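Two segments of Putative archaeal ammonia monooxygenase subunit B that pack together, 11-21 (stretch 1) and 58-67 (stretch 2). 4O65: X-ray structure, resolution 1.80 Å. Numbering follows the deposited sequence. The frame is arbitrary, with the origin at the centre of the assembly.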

# COMPACT_ATOMS: atom_id res chain seq x y z
N PHE A 11 20.18 1.10 -9.07
CA PHE A 11 19.86 0.04 -10.04
C PHE A 11 18.51 0.30 -10.72
O PHE A 11 18.37 0.09 -11.92
CB PHE A 11 19.81 -1.33 -9.39
CG PHE A 11 21.17 -1.97 -9.15
CD1 PHE A 11 22.29 -1.21 -8.78
CD2 PHE A 11 21.31 -3.37 -9.20
CE1 PHE A 11 23.54 -1.83 -8.54
CE2 PHE A 11 22.55 -3.98 -8.97
CZ PHE A 11 23.66 -3.21 -8.62
N VAL A 12 17.50 0.69 -9.93
CA VAL A 12 16.13 0.95 -10.49
C VAL A 12 15.62 2.16 -9.74
O VAL A 12 15.57 2.15 -8.50
CB VAL A 12 15.14 -0.25 -10.30
CG1 VAL A 12 13.73 0.11 -10.85
CG2 VAL A 12 15.66 -1.57 -10.92
N LYS A 13 15.22 3.21 -10.47
CA LYS A 13 14.72 4.44 -9.82
C LYS A 13 13.22 4.40 -9.76
O LYS A 13 12.56 3.88 -10.67
CB LYS A 13 15.16 5.67 -10.65
CG LYS A 13 14.94 6.98 -9.91
CD LYS A 13 15.77 8.16 -10.47
CE LYS A 13 15.46 9.37 -9.59
NZ LYS A 13 15.78 10.67 -10.23
N ILE A 14 12.66 4.95 -8.69
CA ILE A 14 11.19 5.07 -8.54
C ILE A 14 10.89 6.52 -8.97
O ILE A 14 11.33 7.48 -8.31
CB ILE A 14 10.84 4.89 -7.06
CG1 ILE A 14 11.16 3.43 -6.66
CG2 ILE A 14 9.34 5.27 -6.78
CD1 ILE A 14 11.11 3.29 -5.10
N GLU A 15 10.23 6.67 -10.11
CA GLU A 15 10.00 7.98 -10.68
C GLU A 15 8.49 8.35 -10.75
O GLU A 15 7.62 7.45 -10.73
CB GLU A 15 10.59 8.04 -12.10
CG GLU A 15 12.12 7.73 -12.10
CD GLU A 15 12.77 7.94 -13.46
OE1 GLU A 15 12.11 8.46 -14.41
OE2 GLU A 15 13.94 7.54 -13.60
N ASP A 16 8.22 9.66 -10.76
CA ASP A 16 6.84 10.15 -11.00
C ASP A 16 5.84 9.63 -9.97
O ASP A 16 4.68 9.36 -10.28
CB ASP A 16 6.44 9.80 -12.40
CG ASP A 16 7.41 10.45 -13.43
OD1 ASP A 16 7.61 11.65 -13.33
OD2 ASP A 16 8.04 9.75 -14.16
N GLU A 17 6.32 9.48 -8.74
CA GLU A 17 5.45 8.94 -7.67
C GLU A 17 4.30 9.94 -7.39
O GLU A 17 4.54 11.17 -7.30
CB GLU A 17 6.30 8.73 -6.46
CG GLU A 17 5.54 8.16 -5.26
CD GLU A 17 6.40 8.17 -4.03
OE1 GLU A 17 6.60 7.11 -3.42
OE2 GLU A 17 6.88 9.26 -3.64
N THR A 18 3.03 9.44 -7.30
CA THR A 18 1.92 10.34 -7.04
C THR A 18 1.08 9.68 -5.97
O THR A 18 0.92 8.47 -6.05
CB THR A 18 1.01 10.52 -8.28
OG1 THR A 18 1.79 11.13 -9.31
CG2 THR A 18 -0.17 11.39 -7.91
N PHE A 19 0.56 10.46 -5.02
CA PHE A 19 -0.30 9.92 -3.98
C PHE A 19 -1.67 10.50 -4.23
O PHE A 19 -1.82 11.73 -4.48
CB PHE A 19 0.18 10.37 -2.59
CG PHE A 19 1.50 9.77 -2.19
CD1 PHE A 19 2.70 10.30 -2.65
CD2 PHE A 19 1.52 8.66 -1.34
CE1 PHE A 19 3.91 9.74 -2.29
CE2 PHE A 19 2.75 8.07 -0.97
CZ PHE A 19 3.94 8.63 -1.45
N SER A 20 -2.70 9.65 -4.09
CA SER A 20 -4.07 10.15 -4.43
C SER A 20 -4.66 11.08 -3.35
O SER A 20 -5.66 11.75 -3.60
CB SER A 20 -5.04 8.97 -4.62
OG SER A 20 -5.11 8.19 -3.41
N ALA A 21 -4.14 11.02 -2.13
CA ALA A 21 -4.71 11.85 -1.06
C ALA A 21 -3.67 12.07 0.02
O ALA A 21 -2.77 11.24 0.18
CB ALA A 21 -5.91 11.11 -0.41
N ASP A 58 -11.01 5.49 3.22
CA ASP A 58 -9.81 4.90 3.82
C ASP A 58 -8.75 4.47 2.79
O ASP A 58 -7.70 3.90 3.19
CB ASP A 58 -10.20 3.64 4.67
CG ASP A 58 -10.79 2.55 3.84
OD1 ASP A 58 -11.65 2.86 2.95
OD2 ASP A 58 -10.45 1.37 4.12
N VAL A 59 -9.01 4.74 1.51
CA VAL A 59 -8.17 4.16 0.46
C VAL A 59 -7.19 5.18 -0.11
O VAL A 59 -7.55 6.31 -0.44
CB VAL A 59 -9.03 3.53 -0.65
CG1 VAL A 59 -8.19 3.16 -1.88
CG2 VAL A 59 -9.76 2.32 -0.09
N LEU A 60 -5.95 4.72 -0.23
CA LEU A 60 -4.84 5.47 -0.88
C LEU A 60 -4.41 4.74 -2.11
O LEU A 60 -4.13 3.51 -2.06
CB LEU A 60 -3.62 5.49 0.12
CG LEU A 60 -2.35 6.15 -0.49
CD1 LEU A 60 -2.58 7.66 -0.74
CD2 LEU A 60 -1.25 5.95 0.57
N ILE A 61 -4.26 5.49 -3.22
CA ILE A 61 -3.59 5.00 -4.41
C ILE A 61 -2.23 5.71 -4.57
O ILE A 61 -2.15 6.95 -4.51
CB ILE A 61 -4.46 5.29 -5.67
CG1 ILE A 61 -5.81 4.52 -5.58
CG2 ILE A 61 -3.69 4.86 -6.94
CD1 ILE A 61 -6.76 4.87 -6.76
N VAL A 62 -1.19 4.91 -4.82
CA VAL A 62 0.12 5.48 -5.10
C VAL A 62 0.48 4.95 -6.47
O VAL A 62 0.46 3.71 -6.69
CB VAL A 62 1.20 5.02 -4.06
CG1 VAL A 62 2.55 5.74 -4.37
CG2 VAL A 62 0.70 5.27 -2.63
N THR A 63 0.89 5.84 -7.36
CA THR A 63 1.29 5.38 -8.69
C THR A 63 2.67 5.94 -9.02
O THR A 63 3.10 6.92 -8.39
CB THR A 63 0.30 5.81 -9.80
OG1 THR A 63 0.07 7.24 -9.71
CG2 THR A 63 -1.07 5.08 -9.62
N GLY A 64 3.34 5.31 -9.99
CA GLY A 64 4.66 5.81 -10.44
C GLY A 64 5.23 4.90 -11.50
O GLY A 64 4.49 4.10 -12.10
N ARG A 65 6.54 5.00 -11.75
CA ARG A 65 7.12 4.16 -12.76
C ARG A 65 8.46 3.70 -12.19
O ARG A 65 9.11 4.49 -11.50
CB ARG A 65 7.45 4.98 -14.06
CG ARG A 65 6.30 5.64 -14.81
CD ARG A 65 6.86 6.32 -16.14
NE ARG A 65 7.90 7.31 -15.74
CZ ARG A 65 9.08 7.52 -16.34
NH1 ARG A 65 9.45 6.86 -17.44
NH2 ARG A 65 9.91 8.45 -15.85
N LEU A 66 8.79 2.43 -12.41
CA LEU A 66 10.10 1.87 -11.99
C LEU A 66 10.96 1.87 -13.23
O LEU A 66 10.55 1.36 -14.29
CB LEU A 66 9.92 0.46 -11.49
CG LEU A 66 8.86 0.34 -10.41
CD1 LEU A 66 8.64 -1.14 -10.04
CD2 LEU A 66 9.25 1.12 -9.14
N VAL A 67 12.11 2.52 -13.12
CA VAL A 67 12.95 2.72 -14.32
C VAL A 67 14.32 2.09 -14.11
O VAL A 67 15.12 2.51 -13.23
CB VAL A 67 13.08 4.22 -14.64
CG1 VAL A 67 14.00 4.40 -15.87
CG2 VAL A 67 11.70 4.82 -14.85
O HOH W 1 -1.82 7.97 -7.49
O HOH W 2 -7.39 8.55 -2.20

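The two stretches lie antiparallel, and the backbone groups of the paired residues that face each other satisfy one another. Lys 13 and Val 67 form a closed pair, Lys 13 N giving to Val 67 O and Val 67 N to Lys 13 O, each at 2.8 Å. Glu 15 and Arg 65 repeat the pattern: Glu 15 N to Arg 65 O spans 2.8 Å, and Arg 65 N to Glu 15 O 2.9 Å. A beta bulge then shifts the register by one, so that the next closed pair is Thr 18 with Thr 63, with Thr 18 N to Thr 63 O at 2.7 Å and Thr 63 N to Thr 18 O at 2.9 Å.

Gly 64 suits the bulge because a beta carbon there would sit 2.9 Å from Glu 15 O, a clash. The CA-to-CB bond of Asp 16, at the corner with positive phi, points toward stretch 2, and the carboxylate reaches Arg 65. Asp 16 OD2 accepts from both Arg 65 NE (2.9 Å) and Arg 65 NH2 (2.8 Å), while Glu 15 OE1 makes a second salt bridge to Arg 65 NH2 at 2.6 Å. One guanidinium thus serves two carboxylates and offsets only part of their combined negative charge.

Past the strand, a side chain takes over a backbone role. Ser 20 N still donates to Ile 61 O (2.8 Å), but Ile 61 N donates to Ser 20 OG, also at 2.8 Å; the short serine side chain, in the p rotamer, places its hydroxyl within reach. Water 2 links Ser 20 OG (2.6 Å) to Val 59 O (2.9 Å), and water 1 links Thr 18 O (3.1 Å) to Thr 63 OG1 (3.0 Å). Ala 21 O, buried by the contact, has no polar partner.

Ile 14, Leu 66, Phe 19 and Val 62 share one face, where apolar groups pack: Ile 14 CG1 meets Leu 66 CD2 at 3.9 Å, and Phe 19 CD2 meets Val 62 CG2 at 3.7 Å. Ile 14, Leu 66 and Val 62 are buried, so hydrocarbon side chains with no polar group to satisfy suit them, and Val 62 CG1 lies over one face of the Phe 19 ring.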